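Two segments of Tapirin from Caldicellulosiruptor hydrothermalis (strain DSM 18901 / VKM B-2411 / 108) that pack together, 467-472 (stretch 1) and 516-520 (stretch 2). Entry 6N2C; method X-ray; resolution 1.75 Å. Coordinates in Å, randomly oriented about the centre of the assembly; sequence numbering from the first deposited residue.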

# COMPACT_ATOMS: atom_id res chain seq x y z
N ARG A 467 -7.96 -7.87 22.68
CA ARG A 467 -7.94 -9.29 23.14
C ARG A 467 -9.36 -9.79 23.06
O ARG A 467 -10.07 -9.85 24.11
CB ARG A 467 -7.42 -9.38 24.57
CG ARG A 467 -5.99 -8.92 24.62
CD ARG A 467 -5.37 -9.02 25.98
NE ARG A 467 -4.11 -8.36 26.00
CZ ARG A 467 -3.40 -8.15 27.10
NH1 ARG A 467 -3.75 -8.73 28.28
NH2 ARG A 467 -2.33 -7.36 27.05
N LEU A 468 -9.79 -10.22 21.87
CA LEU A 468 -11.15 -10.66 21.72
C LEU A 468 -11.44 -11.95 22.50
O LEU A 468 -12.58 -12.23 22.83
CB LEU A 468 -11.59 -10.71 20.27
CG LEU A 468 -11.48 -9.35 19.55
CD1 LEU A 468 -11.81 -9.48 18.06
CD2 LEU A 468 -12.27 -8.26 20.25
N ASP A 469 -10.40 -12.71 22.83
CA ASP A 469 -10.59 -13.90 23.68
C ASP A 469 -10.94 -13.56 25.10
O ASP A 469 -11.30 -14.50 25.85
CB ASP A 469 -9.35 -14.79 23.64
CG ASP A 469 -9.22 -15.58 22.33
OD1 ASP A 469 -10.18 -15.67 21.52
OD2 ASP A 469 -8.18 -16.19 22.14
N ASN A 470 -10.85 -12.28 25.51
CA ASN A 470 -11.26 -11.84 26.81
C ASN A 470 -12.77 -11.59 26.86
O ASN A 470 -13.26 -11.14 27.89
CB ASN A 470 -10.46 -10.66 27.33
CG ASN A 470 -9.07 -11.07 27.72
OD1 ASN A 470 -8.82 -12.30 27.90
ND2 ASN A 470 -8.19 -10.10 27.98
N ILE A 471 -13.51 -11.84 25.77
CA ILE A 471 -14.95 -11.80 25.80
C ILE A 471 -15.41 -13.18 26.31
O ILE A 471 -15.38 -14.15 25.55
CB ILE A 471 -15.57 -11.54 24.42
CG1 ILE A 471 -15.12 -10.21 23.82
CG2 ILE A 471 -17.05 -11.62 24.48
CD1 ILE A 471 -15.39 -10.14 22.37
N VAL A 472 -15.81 -13.24 27.61
CA VAL A 472 -16.28 -14.51 28.24
C VAL A 472 -17.76 -14.45 28.58
O VAL A 472 -18.31 -15.42 29.06
CB VAL A 472 -15.40 -14.86 29.46
CG1 VAL A 472 -13.96 -14.99 29.00
CG2 VAL A 472 -15.51 -13.83 30.58
N VAL A 516 -20.48 -3.35 17.20
CA VAL A 516 -20.36 -4.80 17.36
C VAL A 516 -18.95 -5.22 17.66
O VAL A 516 -18.01 -4.87 16.93
CB VAL A 516 -20.92 -5.54 16.14
CG1 VAL A 516 -20.85 -7.03 16.38
CG2 VAL A 516 -22.33 -5.16 15.87
N ILE A 517 -18.75 -5.95 18.78
CA ILE A 517 -17.47 -6.48 19.14
C ILE A 517 -17.67 -7.96 19.43
O ILE A 517 -18.39 -8.26 20.42
CB ILE A 517 -16.86 -5.80 20.34
CG1 ILE A 517 -16.71 -4.26 20.11
CG2 ILE A 517 -15.46 -6.40 20.61
CD1 ILE A 517 -17.95 -3.49 20.56
N THR A 518 -17.07 -8.86 18.66
CA THR A 518 -17.53 -10.27 18.75
C THR A 518 -16.45 -11.27 18.51
O THR A 518 -15.46 -10.97 17.84
CB THR A 518 -18.65 -10.56 17.79
OG1 THR A 518 -19.07 -11.94 17.94
CG2 THR A 518 -18.27 -10.35 16.34
N LYS A 519 -16.51 -12.38 19.27
CA LYS A 519 -15.59 -13.50 19.02
C LYS A 519 -15.95 -14.29 17.78
O LYS A 519 -15.14 -15.07 17.29
CB LYS A 519 -15.61 -14.47 20.17
CG LYS A 519 -14.99 -14.00 21.41
CD LYS A 519 -14.40 -15.15 22.32
CE LYS A 519 -15.47 -16.00 22.94
NZ LYS A 519 -14.99 -16.73 24.18
N SER A 520 -17.14 -14.14 17.25
CA SER A 520 -17.57 -14.72 15.97
C SER A 520 -17.04 -13.88 14.82
O SER A 520 -16.31 -12.89 15.04
CB SER A 520 -19.14 -14.84 15.88
OG SER A 520 -19.82 -13.58 15.79
O HOH W 1 -12.35 -16.86 25.60

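Contact between residues 467-472 and 516-520 of the tapirin. A short 3-10 turn, Leu468 to Asn470, packs against the end of a strand, Ile517 and Thr518, and the residue that follows it, Lys519; the two backbones come nearest at Leu468 and Lys519, whose CA atoms lie 5.9 Å apart. The contact is small, 286 Å² summed over both sides, and combines an apolar cluster with one direct hydrogen bond and one water bridge.

The turn is held by its own backbone: Asn470 N donates to Arg467 O (2.9 Å) and Ile471 N to Leu468 O (3.1 Å). This winding directs the CA-to-CB bonds of Leu468 and Ile471, three residues apart, toward the strand, while those of Asp469 and Asn470 point away. Leu468 and Ile471, the two that point toward the strand, are buried aliphatic residues.

Leu468 adopts the mt rotamer (chi1 -59°, chi2 175°), which brings both methyls within reach of the strand: Leu468 CD2 lies 3.7 Å from Ile517 CG2, and Leu468 CD1 lies 3.9 Å from Thr518 O. Ile471 is also mt (chi1 -60°, chi2 164°); its extended CG1 arm carries CD1 to 4.1 Å from Ile517 CG2 and 4.0 Å from Ile517 O. The same Ile517 methyl thus meets the side chains of both Leu468 and Ile471. Ile517 itself has chi1 -58° and chi2 90°, a p value displaced from the ideal; its CB points sideways and its CD1 end leads away from the turn, leaving the methyl CG2 to make the apolar contacts. Thr518, with CB pointing away and chi1 -179°, is covered mainly through its backbone: its C atom is 4.2 Å from Ile471 CD1, and its hydroxyl faces other partners, with OG1 2.8 Å from Ser520 OG.

Lys519 is the most heavily covered residue, losing 90 Å² to the other stretch. Its CB points sideways, but chi1 -71° (m), chi2 -152° (t), chi3 -70° (m) and chi4 -158° (t) bring the end of the chain nearer to the turn. Chi1 and chi2 lay CG and CD of Lys519 along the turn; the m value of chi3 and t of chi4 then bring NZ to its acceptor. Lys519 CG sits 3.3 Å from Leu468 O and 3.9 Å from Ile471 CB, while Lys519 CD lies 4.2 Å from Asp469 CA. At the tip, Lys519 NZ donates to Ile471 O at 2.9 Å, a carbonyl beyond the 3-10 segment. Lys519 NZ also donates to water 1 at 3.0 Å, which in turn donates to Asp469 O at 2.6 Å, so that one amine is tied to two backbone carbonyls of stretch 1, directly to Ile471 O and through the water to Asp469 O. A long side chain with an apolar shaft and a cationic end suits this partly exposed edge, where hydrocarbon can be covered while the amine keeps polar partners.

Asp469 (chi1 -75°, chi2 -13°) stays exposed, as suits a carboxylate; its OD1 approaches Lys519 CD at 4.3 Å, a contact with the shaft of the lysine.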